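Long-range contacts in NTD biosynthesis operon protein NtdA (Bacillus subtilis subsp. subtilis, PDB 4K2M), which transfers the amino group of glutamate reversibly to 3-oxo-glucose 6-phosphate, forming kanosamine 6-phosphate with pyridoxal phosphate as cofactor: residues T176-P181 / Y201-D206; L196-Y201 / I222-Q227; A238-L243 / G258-D263. All blocks are in the same frame, centred on the assembly; numbering follows the deposited sequence.

Contact 1 of 3, residues T176-P181 / Y201-D206; sequences TFCIDP and YGKHSD. With EDO (1,2-ethanediol), chain G.
Both aromatic residues of the T-shaped stack here, F177 and Y201, sit at positive phi, 66° and 67°, an uncommon conformation for residues other than glycine. The tyrosine offers its ring edge: CE2 of Y201 stands over one face of the phenylalanine ring, displaced toward the rim, 3.7 Å from F177 CG, with the ring planes 67° apart. An ethanediol molecule, probably from the crystallisation liquor, lies beside both rings; its O2 donates to Y201 OH at 2.6 Å, and that hydroxyl is also bonded to Y380 O. Farther along, C178 SG lies 3.5 Å from K203 O, while its CB meets S205 OG at 3.7 Å. T176 OG1 accepts from C178 N over 3.1 Å, an ST turn. K203 bends at its second torsion so that its aliphatic part crosses T176 at about a right angle, and NZ goes on to a salt bridge with D347 and a bond to S345. This is plain packing of two loops, one joining strands 166-169 and 192-195, the other leading from 192-195 into helix 207-217. No direct hydrogen bond joins the two segments. Water takes that role, donating to I179 O (2.8 Å) and accepting from D206 N (2.7 Å). D206 is the N-cap of helix 207-217, the helix that also packs against I179, P181 and S205, whereas strand 353-356 lies against F177 and Y201.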
loop_
_atom_site.group_PDB
_atom_site.type_symbol
_atom_site.label_atom_id
_atom_site.label_comp_id
_atom_site.label_asym_id
_atom_site.label_seq_id
_atom_site.Cartn_x
_atom_site.Cartn_y
_atom_site.Cartn_z
ATOM N N THR A 176 19.403 -20.871 16.170
ATOM C CA THR A 176 18.403 -19.818 16.344
ATOM C C THR A 176 17.891 -19.283 15.007
ATOM O O THR A 176 16.862 -18.614 14.971
ATOM C CB THR A 176 18.952 -18.609 17.132
ATOM O OG1 THR A 176 19.888 -17.891 16.323
ATOM C CG2 THR A 176 19.643 -19.050 18.427
ATOM N N PHE A 177 18.638 -19.552 13.935
ATOM C CA PHE A 177 18.363 -19.021 12.588
ATOM C C PHE A 177 18.519 -17.502 12.471
ATOM O O PHE A 177 18.207 -16.919 11.429
ATOM C CB PHE A 177 16.991 -19.449 12.060
ATOM C CG PHE A 177 16.807 -20.938 11.990
ATOM C CD1 PHE A 177 17.331 -21.668 10.918
ATOM C CD2 PHE A 177 16.085 -21.603 12.978
ATOM C CE1 PHE A 177 17.151 -23.046 10.849
ATOM C CE2 PHE A 177 15.902 -22.970 12.921
ATOM C CZ PHE A 177 16.442 -23.700 11.855
ATOM N N CYS A 178 19.038 -16.870 13.519
ATOM C CA CYS A 178 19.252 -15.425 13.502
ATOM C C CYS A 178 20.708 -15.099 13.246
ATOM O O CYS A 178 21.595 -15.938 13.441
ATOM C CB CYS A 178 18.805 -14.788 14.825
ATOM S SG CYS A 178 17.040 -14.963 15.113
ATOM N N ILE A 179 20.951 -13.863 12.825
ATOM C CA ILE A 179 22.298 -13.410 12.489
ATOM C C ILE A 179 23.272 -13.673 13.636
ATOM O O ILE A 179 22.979 -13.391 14.792
ATOM C CB ILE A 179 22.281 -11.919 12.078
ATOM C CG1 ILE A 179 23.650 -11.467 11.559
ATOM C CG2 ILE A 179 21.800 -11.024 13.224
ATOM C CD1 ILE A 179 23.587 -10.059 10.950
ATOM N N ASP A 180 24.430 -14.246 13.322
ATOM C CA ASP A 180 25.381 -14.613 14.376
ATOM C C ASP A 180 26.192 -13.375 14.744
ATOM O O ASP A 180 26.972 -12.873 13.932
ATOM C CB ASP A 180 26.287 -15.737 13.863
ATOM C CG ASP A 180 27.196 -16.323 14.945
ATOM O OD1 ASP A 180 27.306 -15.747 16.052
ATOM O OD2 ASP A 180 27.817 -17.368 14.663
ATOM N N PRO A 181 26.012 -12.859 15.970
ATOM C CA PRO A 181 26.695 -11.603 16.292
ATOM C C PRO A 181 28.200 -11.807 16.253
ATOM O O PRO A 181 28.953 -10.867 15.995
ATOM C CB PRO A 181 26.258 -11.312 17.731
ATOM C CG PRO A 181 25.031 -12.142 17.949
ATOM C CD PRO A 181 25.234 -13.376 17.108
ATOM N N TYR A 201 11.299 -16.034 12.066
ATOM C CA TYR A 201 10.315 -16.999 12.555
ATOM C C TYR A 201 9.712 -16.558 13.888
ATOM O O TYR A 201 8.919 -17.294 14.479
ATOM C CB TYR A 201 10.917 -18.407 12.682
ATOM C CG TYR A 201 11.678 -18.873 11.454
ATOM C CD1 TYR A 201 11.263 -18.530 10.175
ATOM C CD2 TYR A 201 12.796 -19.670 11.587
ATOM C CE1 TYR A 201 11.967 -18.962 9.048
ATOM C CE2 TYR A 201 13.503 -20.102 10.476
ATOM C CZ TYR A 201 13.074 -19.753 9.216
ATOM O OH TYR A 201 13.801 -20.200 8.134
ATOM N N GLY A 202 10.073 -15.359 14.351
ATOM C CA GLY A 202 9.579 -14.851 15.630
ATOM C C GLY A 202 10.586 -14.978 16.767
ATOM O O GLY A 202 10.300 -14.618 17.911
ATOM N N LYS A 203 11.781 -15.465 16.451
ATOM C CA LYS A 203 12.853 -15.601 17.451
ATOM C C LYS A 203 13.635 -14.291 17.539
ATOM O O LYS A 203 14.037 -13.734 16.524
ATOM C CB LYS A 203 13.807 -16.722 17.021
ATOM C CG LYS A 203 15.022 -16.931 17.904
ATOM C CD LYS A 203 14.658 -17.544 19.237
ATOM C CE LYS A 203 15.926 -17.939 19.997
ATOM N NZ LYS A 203 15.579 -18.519 21.325
ATOM N N HIS A 204 13.868 -13.813 18.757
ATOM C CA HIS A 204 14.591 -12.559 18.973
ATOM C C HIS A 204 16.088 -12.762 18.722
ATOM O O HIS A 204 16.710 -13.677 19.288
ATOM C CB HIS A 204 14.364 -12.101 20.421
ATOM C CG HIS A 204 14.317 -10.616 20.600
ATOM N ND1 HIS A 204 13.695 -10.018 21.676
ATOM C CD2 HIS A 204 14.806 -9.610 19.839
ATOM C CE1 HIS A 204 13.813 -8.705 21.573
ATOM N NE2 HIS A 204 14.483 -8.432 20.468
ATOM N N SER A 205 16.671 -11.916 17.867
ATOM C CA SER A 205 18.112 -11.919 17.643
ATOM C C SER A 205 18.826 -11.508 18.925
ATOM O O SER A 205 18.200 -10.959 19.833
ATOM C CB SER A 205 18.476 -10.914 16.561
ATOM O OG SER A 205 17.920 -11.269 15.318
ATOM N N ASP A 206 20.139 -11.741 18.990
ATOM C CA ASP A 206 20.921 -11.361 20.172
ATOM C C ASP A 206 21.218 -9.871 20.136
ATOM O O ASP A 206 22.337 -9.450 19.821
ATOM C CB ASP A 206 22.223 -12.155 20.228
ATOM C CG ASP A 206 22.989 -11.954 21.544
ATOM O OD1 ASP A 206 22.641 -11.051 22.354
ATOM O OD2 ASP A 206 23.965 -12.702 21.753
HETATM C C1 EDO G . 16.149 -21.508 5.997
HETATM O O1 EDO G . 16.860 -20.708 5.057
HETATM C C2 EDO G . 16.734 -21.326 7.391
HETATM O O2 EDO G . 16.414 -20.013 7.857
HETATM O O HOH W 1 21.223 -13.174 16.928
#

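Contact 2 of 3, residues L196-Y201 / I222-Q227; sequences LPVHLY and IEDACQ. With O1G (3-deoxy-3-[(E)-({3-hydroxy-2-methyl-5-[(phosphonooxy)methyl]pyridin-4-yl}methylidene)amino]-6-O-phosphono-alpha-D-gluco pyranose), chain C; EDO (1,2-ethanediol), chain G.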
loop_
_atom_site.group_PDB
_atom_site.type_symbol
_atom_site.label_atom_id
_atom_site.label_comp_id
_atom_site.label_asym_id
_atom_site.label_seq_id
_atom_site.Cartn_x
_atom_site.Cartn_y
_atom_site.Cartn_z
ATOM N N LEU A 196 21.288 -4.922 10.132
ATOM C CA LEU A 196 19.843 -5.182 9.970
ATOM C C LEU A 196 19.563 -6.616 10.400
ATOM O O LEU A 196 19.448 -7.517 9.570
ATOM C CB LEU A 196 19.446 -4.968 8.501
ATOM C CG LEU A 196 18.008 -4.610 8.115
ATOM C CD1 LEU A 196 17.863 -4.590 6.593
ATOM C CD2 LEU A 196 16.992 -5.534 8.734
ATOM N N PRO A 197 19.458 -6.842 11.710
ATOM C CA PRO A 197 19.097 -8.173 12.203
ATOM C C PRO A 197 17.640 -8.468 11.900
ATOM O O PRO A 197 16.802 -7.558 11.882
ATOM C CB PRO A 197 19.293 -8.057 13.725
ATOM C CG PRO A 197 19.151 -6.590 14.023
ATOM C CD PRO A 197 19.644 -5.861 12.803
ATOM N N VAL A 198 17.336 -9.740 11.675
ATOM C CA VAL A 198 15.966 -10.169 11.457
ATOM C C VAL A 198 15.539 -11.115 12.570
ATOM O O VAL A 198 16.249 -12.075 12.888
ATOM C CB VAL A 198 15.836 -10.902 10.126
ATOM C CG1 VAL A 198 14.375 -11.340 9.895
ATOM C CG2 VAL A 198 16.320 -10.019 8.981
ATOM N N HIS A 199 14.382 -10.863 13.164
ATOM C CA HIS A 199 13.909 -11.767 14.211
ATOM C C HIS A 199 13.134 -12.880 13.535
ATOM O O HIS A 199 11.905 -12.917 13.549
ATOM C CB HIS A 199 13.082 -11.015 15.254
ATOM C CG HIS A 199 13.827 -9.850 15.830
ATOM N ND1 HIS A 199 15.172 -9.906 16.099
ATOM C CD2 HIS A 199 13.424 -8.590 16.125
ATOM C CE1 HIS A 199 15.578 -8.725 16.545
ATOM N NE2 HIS A 199 14.543 -7.912 16.566
ATOM N N LEU A 200 13.879 -13.769 12.895
ATOM C CA LEU A 200 13.298 -14.720 11.955
ATOM C C LEU A 200 12.468 -15.775 12.654
ATOM O O LEU A 200 12.875 -16.328 13.690
ATOM C CB LEU A 200 14.415 -15.403 11.166
ATOM C CG LEU A 200 13.955 -16.175 9.930
ATOM C CD1 LEU A 200 13.211 -15.257 8.940
ATOM C CD2 LEU A 200 15.187 -16.792 9.261
ATOM N N TYR A 201 11.299 -16.034 12.066
ATOM C CA TYR A 201 10.315 -16.999 12.555
ATOM C C TYR A 201 9.712 -16.558 13.888
ATOM O O TYR A 201 8.919 -17.294 14.479
ATOM C CB TYR A 201 10.917 -18.407 12.682
ATOM C CG TYR A 201 11.678 -18.873 11.454
ATOM C CD1 TYR A 201 11.263 -18.530 10.175
ATOM C CD2 TYR A 201 12.796 -19.670 11.587
ATOM C CE1 TYR A 201 11.967 -18.962 9.048
ATOM C CE2 TYR A 201 13.503 -20.102 10.476
ATOM C CZ TYR A 201 13.074 -19.753 9.216
ATOM O OH TYR A 201 13.801 -20.200 8.134
ATOM N N ILE A 222 18.880 -1.165 12.532
ATOM C CA ILE A 222 17.468 -1.165 12.214
ATOM C C ILE A 222 17.062 -2.620 12.213
ATOM O O ILE A 222 17.640 -3.429 11.481
ATOM C CB ILE A 222 17.190 -0.475 10.851
ATOM C CG1 ILE A 222 15.751 -0.742 10.391
ATOM C CG2 ILE A 222 18.223 -0.894 9.789
ATOM C CD1 ILE A 222 15.307 0.172 9.229
ATOM N N GLU A 223 16.094 -2.976 13.049
ATOM C CA GLU A 223 15.762 -4.387 13.184
ATOM C C GLU A 223 14.501 -4.702 12.400
ATOM O O GLU A 223 13.551 -3.915 12.380
ATOM C CB GLU A 223 15.604 -4.779 14.649
ATOM C CG GLU A 223 14.464 -4.075 15.334
ATOM C CD GLU A 223 14.343 -4.417 16.798
ATOM O OE1 GLU A 223 14.969 -5.397 17.259
ATOM O OE2 GLU A 223 13.601 -3.695 17.492
ATOM N N ASP A 224 14.519 -5.842 11.717
ATOM C CA ASP A 224 13.363 -6.310 10.971
ATOM C C ASP A 224 12.631 -7.208 11.944
ATOM O O ASP A 224 13.003 -8.367 12.138
ATOM C CB ASP A 224 13.824 -7.114 9.757
ATOM C CG ASP A 224 12.681 -7.691 8.962
ATOM O OD1 ASP A 224 11.543 -7.760 9.474
ATOM O OD2 ASP A 224 12.933 -8.104 7.820
ATOM N N ALA A 225 11.590 -6.671 12.568
ATOM C CA ALA A 225 10.796 -7.440 13.512
ATOM C C ALA A 225 9.451 -7.725 12.867
ATOM O O ALA A 225 8.428 -7.862 13.555
ATOM C CB ALA A 225 10.615 -6.657 14.807
ATOM N N CYS A 226 9.436 -7.802 11.536
ATOM C CA CYS A 226 8.164 -8.007 10.848
ATOM C C CYS A 226 7.429 -9.286 11.266
ATOM O O CYS A 226 6.188 -9.343 11.207
ATOM C CB CYS A 226 8.338 -7.913 9.330
ATOM S SG CYS A 226 8.711 -6.212 8.807
ATOM N N GLN A 227 8.177 -10.285 11.746
ATOM C CA GLN A 227 7.560 -11.529 12.233
ATOM C C GLN A 227 7.569 -11.633 13.760
ATOM O O GLN A 227 7.250 -12.681 14.307
ATOM C CB GLN A 227 8.306 -12.743 11.668
ATOM C CG GLN A 227 8.105 -12.931 10.163
ATOM C CD GLN A 227 8.870 -14.130 9.618
ATOM O OE1 GLN A 227 9.430 -14.921 10.378
ATOM N NE2 GLN A 227 8.901 -14.262 8.295
HETATM P P O1G C . 5.441 -6.967 4.270
HETATM C C3A O1G C . 9.042 -10.892 6.590
HETATM O O3 O1G C . 8.606 -12.153 6.827
HETATM C C1 O1G C . 5.235 -14.634 3.121
HETATM N "N1'" O1G C . 10.617 -9.149 6.863
HETATM C C2 O1G C . 6.234 -13.867 3.991
HETATM O O2 O1G C . 6.511 -14.795 5.094
HETATM C C9A O1G C . 10.239 -10.410 7.128
HETATM C C2A O1G C . 11.137 -11.248 8.022
HETATM C C3 O1G C . 5.697 -12.521 4.508
HETATM N "N3'" O1G C . 6.879 -11.846 5.072
HETATM O O1 O1G C . 4.143 -15.155 3.894
HETATM C C4 O1G C . 5.003 -11.707 3.399
HETATM O O4 O1G C . 4.201 -10.792 4.172
HETATM C C4A O1G C . 8.256 -10.083 5.789
HETATM C C4B O1G C . 7.000 -10.576 5.186
HETATM C C5 O1G C . 4.012 -12.625 2.683
HETATM O O5 O1G C . 4.670 -13.769 2.126
HETATM C C5A O1G C . 8.674 -8.782 5.525
HETATM C C5T O1G C . 7.942 -7.745 4.657
HETATM C C6 O1G C . 3.408 -12.020 1.446
HETATM C C6A O1G C . 9.870 -8.345 6.075
HETATM O OP1 O1G C . 6.083 -5.989 3.309
HETATM O OP2 O1G C . 4.480 -6.317 5.209
HETATM O OP3 O1G C . 4.921 -8.229 3.545
HETATM O OP4 O1G C . 6.661 -7.446 5.256
HETATM O O6 O1G C . 2.337 -12.706 0.918
HETATM P "P'" O1G C . 1.135 -11.920 0.194
HETATM O OP6 O1G C . 0.518 -11.045 1.265
HETATM O OP7 O1G C . 1.697 -11.145 -0.975
HETATM O OP8 O1G C . 0.222 -13.070 -0.240
HETATM C C1 EDO G . 16.149 -21.508 5.997
HETATM O O1 EDO G . 16.860 -20.708 5.057
HETATM C C2 EDO G . 16.734 -21.326 7.391
HETATM O O2 EDO G . 16.414 -20.013 7.857
HETATM O O HOH W 2 10.996 -10.642 12.066
#
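The chains of 196-201 and 222-227 run in nearly the same direction, 11° apart end to end, and join in a single bridge of V198 with D224. D224 N donates to P197 O at 2.9 Å and H199 N to D224 O at 3.0 Å, both almost straight. H199 then centres an inverse gamma turn, and a water bonded to H199 O, D224 O and Q227 N fills in where the backbones part. H199 NE2 donates to E223 OE1 over just 2.6 Å; the oxygen lies in the imidazole plane, but the donor stands 48° out of the carboxylate plane. The second oxygen, OE2, is held by T241, and H199 ND1 by S205, so the ring is fixed at both nitrogens. The Q227 amide is gripped at both ends: OE1 accepts from Y201 N (2.8 Å), and NE2 donates to O3 of the external aldimine O1G (2.6 Å). D224 OD2, also bonded to T156, comes 2.7 Å from the pyridine N1' of O1G, consistent with the aspartate that stabilises a protonated ring nitrogen in fold type I enzymes. D224 OD1 accepts from C226 N in an Asx turn. V198 CG1 touches the cofactor methyl C2A at 3.7 Å. Helix 207-217 packs on P197, H199 and E223, helix 154-163 on L196 and V198, and strand 240-244 borders I222 and C226.

Contact 3 of 3, residues A238-L243 / G258-D263; sequences ADITTL and GAIATD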
loop_
_atom_site.group_PDB
_atom_site.type_symbol
_atom_site.label_atom_id
_atom_site.label_comp_id
_atom_site.label_asym_id
_atom_site.label_seq_id
_atom_site.Cartn_x
_atom_site.Cartn_y
_atom_site.Cartn_z
ATOM N N ALA A 238 17.566 -1.128 19.497
ATOM C CA ALA A 238 17.526 -0.702 18.090
ATOM C C ALA A 238 17.261 0.794 17.933
ATOM O O ALA A 238 16.543 1.393 18.747
ATOM C CB ALA A 238 16.470 -1.496 17.335
ATOM N N ASP A 239 17.822 1.399 16.886
ATOM C CA ASP A 239 17.477 2.786 16.562
ATOM C C ASP A 239 16.097 2.858 15.922
ATOM O O ASP A 239 15.298 3.741 16.234
ATOM C CB ASP A 239 18.510 3.380 15.624
ATOM C CG ASP A 239 19.882 3.394 16.238
ATOM O OD1 ASP A 239 20.035 4.095 17.260
ATOM O OD2 ASP A 239 20.785 2.696 15.717
ATOM N N ILE A 240 15.837 1.915 15.025
ATOM C CA ILE A 240 14.514 1.757 14.424
ATOM C C ILE A 240 14.048 0.312 14.498
ATOM O O ILE A 240 14.829 -0.608 14.273
ATOM C CB ILE A 240 14.525 2.199 12.948
ATOM C CG1 ILE A 240 14.591 3.724 12.874
ATOM C CG2 ILE A 240 13.283 1.657 12.183
ATOM C CD1 ILE A 240 14.223 4.296 11.532
ATOM N N THR A 241 12.769 0.123 14.810
ATOM C CA THR A 241 12.135 -1.193 14.771
ATOM C C THR A 241 11.096 -1.198 13.646
ATOM O O THR A 241 10.314 -0.257 13.519
ATOM C CB THR A 241 11.412 -1.462 16.110
ATOM O OG1 THR A 241 12.380 -1.510 17.176
ATOM C CG2 THR A 241 10.628 -2.779 16.074
ATOM N N THR A 242 11.057 -2.248 12.832
ATOM C CA THR A 242 10.023 -2.309 11.803
ATOM C C THR A 242 9.081 -3.479 12.049
ATOM O O THR A 242 9.504 -4.546 12.489
ATOM C CB THR A 242 10.623 -2.423 10.406
ATOM O OG1 THR A 242 11.366 -3.647 10.320
ATOM C CG2 THR A 242 11.553 -1.255 10.147
ATOM N N LEU A 243 7.806 -3.268 11.733
ATOM C CA LEU A 243 6.787 -4.291 11.886
ATOM C C LEU A 243 6.062 -4.476 10.569
ATOM O O LEU A 243 6.018 -3.560 9.755
ATOM C CB LEU A 243 5.760 -3.870 12.940
ATOM C CG LEU A 243 6.298 -3.787 14.374
ATOM C CD1 LEU A 243 5.250 -3.202 15.310
ATOM C CD2 LEU A 243 6.713 -5.170 14.870
ATOM N N GLY A 258 2.334 -1.782 7.725
ATOM C CA GLY A 258 3.438 -2.045 8.639
ATOM C C GLY A 258 3.673 -0.851 9.544
ATOM O O GLY A 258 2.844 0.046 9.621
ATOM N N ALA A 259 4.794 -0.828 10.255
ATOM C CA ALA A 259 5.085 0.344 11.071
ATOM C C ALA A 259 6.553 0.507 11.332
ATOM O O ALA A 259 7.313 -0.462 11.309
ATOM C CB ALA A 259 4.338 0.275 12.386
ATOM N N ILE A 260 6.939 1.747 11.606
ATOM C CA ILE A 260 8.276 2.058 12.086
ATOM C C ILE A 260 8.119 2.568 13.514
ATOM O O ILE A 260 7.244 3.386 13.783
ATOM C CB ILE A 260 8.884 3.181 11.255
ATOM C CG1 ILE A 260 9.141 2.707 9.826
ATOM C CG2 ILE A 260 10.208 3.640 11.866
ATOM C CD1 ILE A 260 9.481 3.852 8.870
ATOM N N ALA A 261 8.953 2.092 14.434
ATOM C CA ALA A 261 8.902 2.598 15.802
ATOM C C ALA A 261 10.270 3.098 16.203
ATOM O O ALA A 261 11.280 2.466 15.907
ATOM C CB ALA A 261 8.427 1.521 16.757
ATOM N N THR A 262 10.313 4.256 16.859
ATOM C CA THR A 262 11.593 4.799 17.307
ATOM C C THR A 262 11.374 5.698 18.506
ATOM O O THR A 262 10.267 6.204 18.707
ATOM C CB THR A 262 12.333 5.567 16.177
ATOM O OG1 THR A 262 13.640 5.953 16.640
ATOM C CG2 THR A 262 11.559 6.821 15.753
ATOM N N ASP A 263 12.421 5.866 19.316
ATOM C CA ASP A 263 12.384 6.835 20.400
ATOM C C ASP A 263 12.934 8.194 19.978
ATOM O O ASP A 263 12.810 9.173 20.712
ATOM C CB ASP A 263 13.159 6.319 21.620
ATOM C CG ASP A 263 12.388 5.275 22.408
ATOM O OD1 ASP A 263 11.139 5.334 22.433
ATOM O OD2 ASP A 263 13.034 4.395 23.024
HETATM O O HOH W 3 13.389 1.204 17.704
HETATM O O HOH W 4 14.629 3.984 19.138
#
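I240 lays its CG2 methyl against CG2 of I260, 3.7 Å away, with CD1 of I240 a little farther off that same methyl. In each residue CG2 is anti to the backbone N, and the two side chains cross obliquely. The contact is diagonal, because the pairing partner of I260 is T242, across a non-hydrogen-bonded pair. Helix 265-275 covers both isoleucines, and helix 127-137 packs on T242 and I260. T241 and A261, then L243 and A259, form hydrogen-bonded pairs whose side chains share the other face of the sheet. T241 N reaches A261 O at 3.0 Å and A261 N returns to T241 O at 2.9 Å, each in the carbonyl plane. The pairing is less regular at the far end: A259 N meets L243 O over 3.0 Å from 45° above the carbonyl plane. G258 follows with its CA only 3.2 Å from L243 O, an approach that a bare alpha carbon permits. Beyond the other end of the pairing, T262 has OG1 anti to its backbone N (chi1 -174°), which carries the hydroxyl to D239 O; it donates there at 2.8 Å, nearly along the C=O axis. On the side of strand 220-224, T242 OG1 is bonded to E223 O. Strand 258-262 runs antiparallel to both its neighbours, 240-244 and 120-124, and is the one reversed strand of the seven-stranded sheet, as in the large domain of the aspartate aminotransferase fold.

How the contacts relate
Contact 2 is the middle of the group: its centre lies 8 Å from that of contact 1 and 10 Å from that of contact 3, whereas contacts 1 and 3 are 17 Å apart and do not touch. Y201 belongs to both contacts 1 and 2, and S205 OG sits 3.2 Å from H199 ND1, a probable hydrogen bond. On the other side, E223 OE2 approaches T241 OG1 to 2.5 Å, so a polar chain runs from S205 through H199 and E223 to T241 and spans all three contacts. Contact 2 touches O1G directly; the side chain of Y201 is about 8 Å from O1G, and residue G258 is about 6 Å from O1G.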